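Local coordinates for ribosomal RNA small subunit methyltransferase E (Bacillus subtilis, PDB 1VHK), which probably methylates the N3 position of one specific uridine in 16S rRNA, acting on the assembled 30S subunit with S-adenosyl-L-methionine as methyl donor, at residues 169-174 with 189-194; 81-86 with 245-250. All coordinates share one frame; numbering follows the deposited sequence.

In the fold
Both contacts set a helix against a strand of the parallel sheet in the methyltransferase domain, and their centres lie about 10 Å apart. Strands 171-175 and 82-88 flank the same strand, 200-205. The helices of the two contacts also meet: Val192 CG1 of contact 1 lies 3.6 Å from Ile247 CG1 of contact 2. A second junction joins the strand segments, where the rings of Phe169 and Tyr84 pack edge-to-face. Contact 1 is partly buried and contact 2 fully buried. Both helices reach the second subunit, whose pairing with the first is characteristic of SPOUT methyltransferases.

Contact 1: residues 169-174 with 189-194; sequences FDKCVV and SAIVSS
Ile191 reaches from helix 187-193 to two side chains of strand 171-175, and everything across this contact is apolar. Ile191 CG1 lies 3.8 Å from Val173 CG1, the two side chains slanting across one another. The terminal methyl carries the contact along the strand: Ile191 CD1 is 4.1 Å from Lys171 CB. Val173 and Lys171, two residues apart, thus present themselves on the same side of the strand, while the intervening Cys172 turns away.

The aliphatic part of Lys171, from CB to CD, lies beside Ile191 CD1. Its CG stands beside the backbone N (chi1 -76°), and with the bend at chi2 this keeps CG and CD near the methyl. Lys171, an exposed residue, also touches Leu195. Val173, by contrast, is buried. In the next shell, Leu201 of strand 200-205 touches both Val173 and Ile191, and Ile203 of that strand also packs on Val173.

Ser194, just past the last helical residue, bonds back to Ile191. Ile191 O accepts two bonds from Ser194, one from its N at 2.9 Å and one from its OG at 3.1 Å; the hydroxyl approaches in the carbonyl plane, on a lone pair, with a C=O...O angle of 120°. At the other end of the segment, Ser189 OG is hydrogen-bonded to Leu253 O of the second subunit. Strand 171-175, helix 187-193 and strand 200-205 follow one another in the chain, and the two strands are parallel neighbours: this is a beta-alpha-beta crossover, with Ile191 packing the connecting helix onto the sheet of the SPOUT domain.

Contact 2: residues 81-86 with 245-250; sequences IKVYIA and SAISYQ
Ile247 meets Ile81 through its CG2 methyl, and both CG2 and CD1 of Ile247 approach Val83 CG1. Ile247 CG2 sits 4.2 Å from Ile81 CD1 and 4.4 Å from Val83 CG1, a modest fit with no polar bond between the segments. The side chains of Ile81 and Ile247 cross at about a right angle. On Ile247, CG2 lies anti to the backbone N (CG1 at chi1 -77°); on Ile81, chi1 of 79° sets CG1 between the backbone N and the carbonyl carbon, with CG1 and CD1 both facing the methyl.

All three side chains are buried, and neighbours close the core around them: Phe188 packs on Ile247, Leu195 on Ile81, and both Leu244 and Ile203 on Val83. The contact seats the carboxy-terminal helix 239-253 on strand 82-88, the first strand in sequence of the parallel sheet in the SPOUT fold, joining segments 159 residues apart in sequence.

Farther along the strand the fit opens out. Ile85 CD1 is 6.9 Å from Ile247 CD1, and Ile85 packs instead on Leu244, just ahead of segment 245-250, and on Pro240, a turn before that. Lys82, between Ile81 and Val83, is exposed to solvent. The helix also has polar groups that reach the dimer partner: Ser248 OG bonds to Glu252 OE2 of its own chain and to Tyr242 OH of the second subunit, while Tyr249 OH bonds to Gln250 OE1 of that subunit.

Contact 1: residues 169-174 with 189-194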
ATOM      1  N   PHE A 169     -16.855 -10.457  13.762  1.00 44.46           N
ATOM      2  CA  PHE A 169     -16.497  -9.072  13.508  1.00 44.16           C
ATOM      3  C   PHE A 169     -17.668  -8.107  13.558  1.00 43.30           C
ATOM      4  O   PHE A 169     -18.742  -8.397  13.067  1.00 44.82           O
ATOM      5  CB  PHE A 169     -15.814  -8.938  12.139  1.00 41.62           C
ATOM      6  CG  PHE A 169     -14.776  -9.983  11.863  1.00 37.38           C
ATOM      7  CD1 PHE A 169     -15.107 -11.153  11.204  1.00 36.11           C
ATOM      8  CD2 PHE A 169     -13.462  -9.786  12.244  1.00 35.11           C
ATOM      9  CE1 PHE A 169     -14.144 -12.104  10.927  1.00 34.90           C
ATOM     10  CE2 PHE A 169     -12.505 -10.729  11.988  1.00 30.58           C
ATOM     11  CZ  PHE A 169     -12.840 -11.875  11.305  1.00 33.44           C
ATOM     12  N   ASP A 170     -17.347  -6.862  13.909  1.00 42.43           N
ATOM     13  CA  ASP A 170     -18.321  -5.779  13.817  1.00 41.06           C
ATOM     14  C   ASP A 170     -18.886  -5.613  12.427  1.00 39.58           C
ATOM     15  O   ASP A 170     -20.119  -5.459  12.313  1.00 40.45           O
ATOM     16  CB  ASP A 170     -17.672  -4.489  14.348  1.00 41.24           C
ATOM     17  CG  ASP A 170     -17.264  -4.703  15.804  1.00 43.40           C
ATOM     18  OD1 ASP A 170     -16.256  -4.154  16.274  1.00 42.35           O
ATOM     19  OD2 ASP A 170     -18.012  -5.461  16.474  1.00 47.67           O
ATOM     20  N   LYS A 171     -18.128  -5.615  11.341  1.00 37.49           N
ATOM     21  CA  LYS A 171     -18.674  -5.470  10.002  1.00 36.24           C
ATOM     22  C   LYS A 171     -17.893  -6.306   8.989  1.00 36.16           C
ATOM     23  O   LYS A 171     -16.720  -6.625   9.160  1.00 36.13           O
ATOM     24  CB  LYS A 171     -18.670  -4.034   9.505  1.00 40.83           C
ATOM     25  CG  LYS A 171     -19.700  -3.080  10.039  1.00 44.23           C
ATOM     26  CD  LYS A 171     -20.866  -2.915   9.073  1.00 49.35           C
ATOM     27  CE  LYS A 171     -21.944  -2.021   9.661  1.00 53.54           C
ATOM     28  NZ  LYS A 171     -22.577  -2.627  10.869  1.00 55.08           N
ATOM     29  N   CYS A 172     -18.508  -6.565   7.841  1.00 36.54           N
ATOM     30  CA  CYS A 172     -17.853  -7.298   6.796  1.00 37.29           C
ATOM     31  C   CYS A 172     -18.119  -6.700   5.428  1.00 37.16           C
ATOM     32  O   CYS A 172     -19.262  -6.659   5.008  1.00 38.85           O
ATOM     33  CB  CYS A 172     -18.293  -8.780   6.754  1.00 41.92           C
ATOM     34  SG  CYS A 172     -17.564  -9.602   5.259  1.00 49.56           S
ATOM     35  N   VAL A 173     -17.070  -6.273   4.720  1.00 37.01           N
ATOM     36  CA  VAL A 173     -17.280  -5.790   3.369  1.00 35.15           C
ATOM     37  C   VAL A 173     -16.761  -6.872   2.409  1.00 35.38           C
ATOM     38  O   VAL A 173     -15.837  -7.617   2.716  1.00 34.17           O
ATOM     39  CB  VAL A 173     -16.717  -4.425   3.034  1.00 37.58           C
ATOM     40  CG1 VAL A 173     -16.629  -3.468   4.217  1.00 32.72           C
ATOM     41  CG2 VAL A 173     -15.405  -4.452   2.270  1.00 35.73           C
ATOM     42  N   VAL A 174     -17.461  -7.002   1.300  1.00 35.15           N
ATOM     43  CA  VAL A 174     -17.079  -7.891   0.221  1.00 35.24           C
ATOM     44  C   VAL A 174     -16.710  -7.035  -1.001  1.00 34.98           C
ATOM     45  O   VAL A 174     -17.506  -6.256  -1.511  1.00 33.31           O
ATOM     46  CB  VAL A 174     -18.161  -8.910  -0.127  1.00 35.93           C
ATOM     47  CG1 VAL A 174     -17.686  -9.870  -1.223  1.00 35.31           C
ATOM     48  CG2 VAL A 174     -18.570  -9.707   1.110  1.00 34.36           C
ATOM     49  N   SER A 189     -17.156   3.941   1.689  1.00 29.67           N
ATOM     50  CA  SER A 189     -16.841   5.101   2.557  1.00 31.50           C
ATOM     51  C   SER A 189     -17.816   5.213   3.715  1.00 32.17           C
ATOM     52  O   SER A 189     -17.395   5.615   4.810  1.00 32.83           O
ATOM     53  CB  SER A 189     -16.755   6.420   1.826  1.00 30.75           C
ATOM     54  OG  SER A 189     -17.855   6.524   0.936  1.00 39.12           O
ATOM     55  N   ALA A 190     -19.076   4.827   3.531  1.00 33.35           N
ATOM     56  CA  ALA A 190     -20.047   4.901   4.615  1.00 33.24           C
ATOM     57  C   ALA A 190     -19.667   3.955   5.733  1.00 34.71           C
ATOM     58  O   ALA A 190     -19.637   4.357   6.900  1.00 36.15           O
ATOM     59  CB  ALA A 190     -21.460   4.588   4.126  1.00 31.41           C
ATOM     60  N   ILE A 191     -19.440   2.670   5.394  1.00 35.03           N
ATOM     61  CA  ILE A 191     -19.161   1.749   6.494  1.00 36.80           C
ATOM     62  C   ILE A 191     -17.877   2.158   7.187  1.00 38.03           C
ATOM     63  O   ILE A 191     -17.814   2.393   8.392  1.00 38.65           O
ATOM     64  CB  ILE A 191     -19.253   0.288   6.130  1.00 39.95           C
ATOM     65  CG1 ILE A 191     -17.884  -0.390   5.995  1.00 40.99           C
ATOM     66  CG2 ILE A 191     -20.101   0.012   4.902  1.00 37.39           C
ATOM     67  CD1 ILE A 191     -17.344  -0.864   7.334  1.00 42.29           C
ATOM     68  N   VAL A 192     -16.814   2.416   6.406  1.00 38.24           N
ATOM     69  CA  VAL A 192     -15.543   2.767   7.030  1.00 36.38           C
ATOM     70  C   VAL A 192     -15.655   4.018   7.857  1.00 36.92           C
ATOM     71  O   VAL A 192     -15.159   4.033   9.002  1.00 38.52           O
ATOM     72  CB  VAL A 192     -14.405   2.819   6.003  1.00 33.41           C
ATOM     73  CG1 VAL A 192     -13.161   3.474   6.581  1.00 32.70           C
ATOM     74  CG2 VAL A 192     -14.089   1.410   5.526  1.00 27.39           C
ATOM     75  N   SER A 193     -16.377   5.039   7.412  1.00 36.29           N
ATOM     76  CA  SER A 193     -16.475   6.262   8.213  1.00 36.64           C
ATOM     77  C   SER A 193     -17.412   6.131   9.395  1.00 36.20           C
ATOM     78  O   SER A 193     -17.331   6.944  10.342  1.00 35.78           O
ATOM     79  CB  SER A 193     -16.706   7.488   7.373  1.00 38.47           C
ATOM     80  OG  SER A 193     -17.813   7.370   6.506  1.00 42.38           O
ATOM     81  N   SER A 194     -18.209   5.070   9.480  1.00 35.64           N
ATOM     82  CA  SER A 194     -19.079   4.845  10.617  1.00 36.18           C
ATOM     83  C   SER A 194     -18.518   3.877  11.647  1.00 36.92           C
ATOM     84  O   SER A 194     -19.244   3.501  12.590  1.00 36.49           O
ATOM     85  CB  SER A 194     -20.438   4.323  10.113  1.00 39.31           C
ATOM     86  OG  SER A 194     -20.416   2.897   9.989  1.00 42.18           O
TER

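Contact 2: residues 81-86 with 245-250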
ATOM      1  N   ILE A  81      -8.748   1.213  13.504  1.00 32.25           N
ATOM      2  CA  ILE A  81      -9.679   0.085  13.531  1.00 32.44           C
ATOM      3  C   ILE A  81      -8.959  -1.189  13.075  1.00 31.91           C
ATOM      4  O   ILE A  81      -8.029  -1.069  12.282  1.00 30.21           O
ATOM      5  CB  ILE A  81     -10.911   0.294  12.640  1.00 32.86           C
ATOM      6  CG1 ILE A  81     -10.580   0.038  11.184  1.00 30.79           C
ATOM      7  CG2 ILE A  81     -11.503   1.693  12.812  1.00 33.66           C
ATOM      8  CD1 ILE A  81     -11.740   0.082  10.235  1.00 32.82           C
ATOM      9  N   LYS A  82      -9.435  -2.332  13.544  1.00 30.81           N
ATOM     10  CA  LYS A  82      -8.854  -3.623  13.212  1.00 31.09           C
ATOM     11  C   LYS A  82      -9.305  -4.151  11.872  1.00 30.58           C
ATOM     12  O   LYS A  82     -10.472  -4.518  11.679  1.00 30.27           O
ATOM     13  CB  LYS A  82      -9.223  -4.646  14.313  1.00 34.00           C
ATOM     14  CG  LYS A  82      -8.596  -4.247  15.647  1.00 37.48           C
ATOM     15  CD  LYS A  82      -8.684  -5.344  16.679  1.00 41.93           C
ATOM     16  CE  LYS A  82      -7.941  -4.931  17.957  1.00 45.95           C
ATOM     17  NZ  LYS A  82      -7.660  -6.108  18.834  1.00 49.04           N
ATOM     18  N   VAL A  83      -8.382  -4.168  10.878  1.00 28.91           N
ATOM     19  CA  VAL A  83      -8.871  -4.658   9.588  1.00 28.49           C
ATOM     20  C   VAL A  83      -8.267  -5.993   9.245  1.00 29.27           C
ATOM     21  O   VAL A  83      -7.114  -6.303   9.549  1.00 28.77           O
ATOM     22  CB  VAL A  83      -9.025  -3.646   8.481  1.00 26.99           C
ATOM     23  CG1 VAL A  83      -8.446  -2.283   8.789  1.00 23.69           C
ATOM     24  CG2 VAL A  83      -8.602  -4.146   7.117  1.00 19.97           C
ATOM     25  N   TYR A  84      -9.201  -6.929   8.985  1.00 29.45           N
ATOM     26  CA  TYR A  84      -8.882  -8.290   8.624  1.00 28.79           C
ATOM     27  C   TYR A  84      -9.022  -8.516   7.116  1.00 28.67           C
ATOM     28  O   TYR A  84     -10.092  -8.313   6.549  1.00 28.97           O
ATOM     29  CB  TYR A  84      -9.800  -9.273   9.324  1.00 29.40           C
ATOM     30  CG  TYR A  84      -9.559  -9.403  10.803  1.00 31.51           C
ATOM     31  CD1 TYR A  84      -9.113 -10.604  11.352  1.00 32.85           C
ATOM     32  CD2 TYR A  84      -9.799  -8.345  11.657  1.00 32.80           C
ATOM     33  CE1 TYR A  84      -8.939 -10.734  12.720  1.00 34.36           C
ATOM     34  CE2 TYR A  84      -9.633  -8.454  13.025  1.00 33.95           C
ATOM     35  CZ  TYR A  84      -9.196  -9.654  13.540  1.00 35.57           C
ATOM     36  OH  TYR A  84      -9.037  -9.768  14.898  1.00 38.60           O
ATOM     37  N   ILE A  85      -7.954  -8.998   6.510  1.00 28.03           N
ATOM     38  CA  ILE A  85      -7.935  -9.261   5.083  1.00 29.01           C
ATOM     39  C   ILE A  85      -8.176 -10.742   4.798  1.00 29.82           C
ATOM     40  O   ILE A  85      -7.366 -11.592   5.148  1.00 29.82           O
ATOM     41  CB  ILE A  85      -6.586  -8.841   4.454  1.00 26.94           C
ATOM     42  CG1 ILE A  85      -6.186  -7.445   4.902  1.00 25.26           C
ATOM     43  CG2 ILE A  85      -6.661  -8.925   2.938  1.00 26.93           C
ATOM     44  CD1 ILE A  85      -7.213  -6.365   4.680  1.00 24.75           C
ATOM     45  N   ALA A  86      -9.291 -11.056   4.139  1.00 29.99           N
ATOM     46  CA  ALA A  86      -9.526 -12.432   3.701  1.00 30.01           C
ATOM     47  C   ALA A  86      -9.197 -12.556   2.212  1.00 29.56           C
ATOM     48  O   ALA A  86      -9.978 -12.010   1.421  1.00 30.98           O
ATOM     49  CB  ALA A  86     -10.980 -12.830   3.926  1.00 30.38           C
ATOM     50  N   SER A 245      -5.213   1.489   2.315  1.00 21.57           N
ATOM     51  CA  SER A 245      -4.785   2.840   2.082  1.00 21.01           C
ATOM     52  C   SER A 245      -5.940   3.816   2.213  1.00 20.74           C
ATOM     53  O   SER A 245      -5.783   4.813   2.929  1.00 22.58           O
ATOM     54  CB  SER A 245      -4.100   2.985   0.702  1.00 22.86           C
ATOM     55  OG  SER A 245      -2.956   2.128   0.669  1.00 16.64           O
ATOM     56  N   ALA A 246      -7.106   3.490   1.693  1.00 20.71           N
ATOM     57  CA  ALA A 246      -8.292   4.336   1.867  1.00 19.69           C
ATOM     58  C   ALA A 246      -8.673   4.408   3.338  1.00 20.70           C
ATOM     59  O   ALA A 246      -8.901   5.507   3.865  1.00 21.69           O
ATOM     60  CB  ALA A 246      -9.433   3.807   1.011  1.00 18.99           C
ATOM     61  N   ILE A 247      -8.660   3.290   4.070  1.00 20.01           N
ATOM     62  CA  ILE A 247      -9.037   3.359   5.501  1.00 19.87           C
ATOM     63  C   ILE A 247      -8.114   4.307   6.243  1.00 20.83           C
ATOM     64  O   ILE A 247      -8.518   5.122   7.098  1.00 16.95           O
ATOM     65  CB  ILE A 247      -9.119   1.948   6.097  1.00 15.57           C
ATOM     66  CG1 ILE A 247     -10.407   1.271   5.676  1.00 14.25           C
ATOM     67  CG2 ILE A 247      -9.023   1.929   7.622  1.00 15.06           C
ATOM     68  CD1 ILE A 247     -10.332  -0.208   5.387  1.00 16.87           C
ATOM     69  N   SER A 248      -6.814   4.233   5.927  1.00 22.32           N
ATOM     70  CA  SER A 248      -5.827   5.105   6.526  1.00 25.92           C
ATOM     71  C   SER A 248      -6.112   6.577   6.215  1.00 27.32           C
ATOM     72  O   SER A 248      -6.074   7.427   7.122  1.00 27.07           O
ATOM     73  CB  SER A 248      -4.416   4.767   6.075  1.00 26.68           C
ATOM     74  OG  SER A 248      -3.497   5.801   6.409  1.00 27.75           O
ATOM     75  N   TYR A 249      -6.498   6.836   4.963  1.00 26.90           N
ATOM     76  CA  TYR A 249      -6.776   8.209   4.554  1.00 26.00           C
ATOM     77  C   TYR A 249      -7.941   8.793   5.333  1.00 27.70           C
ATOM     78  O   TYR A 249      -7.903   9.922   5.825  1.00 25.92           O
ATOM     79  CB  TYR A 249      -7.022   8.241   3.055  1.00 25.44           C
ATOM     80  CG  TYR A 249      -7.401   9.623   2.555  1.00 25.39           C
ATOM     81  CD1 TYR A 249      -6.454  10.609   2.314  1.00 23.04           C
ATOM     82  CD2 TYR A 249      -8.749   9.926   2.394  1.00 26.14           C
ATOM     83  CE1 TYR A 249      -6.826  11.864   1.894  1.00 24.57           C
ATOM     84  CE2 TYR A 249      -9.133  11.170   1.975  1.00 28.20           C
ATOM     85  CZ  TYR A 249      -8.173  12.133   1.710  1.00 28.02           C
ATOM     86  OH  TYR A 249      -8.615  13.355   1.252  1.00 27.94           O
ATOM     87  N   GLN A 250      -9.003   8.006   5.467  1.00 28.30           N
ATOM     88  CA  GLN A 250     -10.203   8.368   6.167  1.00 29.31           C
ATOM     89  C   GLN A 250     -10.051   8.469   7.674  1.00 30.41           C
ATOM     90  O   GLN A 250     -10.537   9.419   8.308  1.00 31.86           O
ATOM     91  CB  GLN A 250     -11.317   7.338   5.851  1.00 29.61           C
ATOM     92  CG  GLN A 250     -12.531   7.546   6.761  1.00 34.75           C
ATOM     93  CD  GLN A 250     -13.378   8.720   6.287  1.00 37.36           C
ATOM     94  OE1 GLN A 250     -13.853   9.510   7.081  1.00 40.96           O
ATOM     95  NE2 GLN A 250     -13.605   8.833   4.986  1.00 37.90           N
TER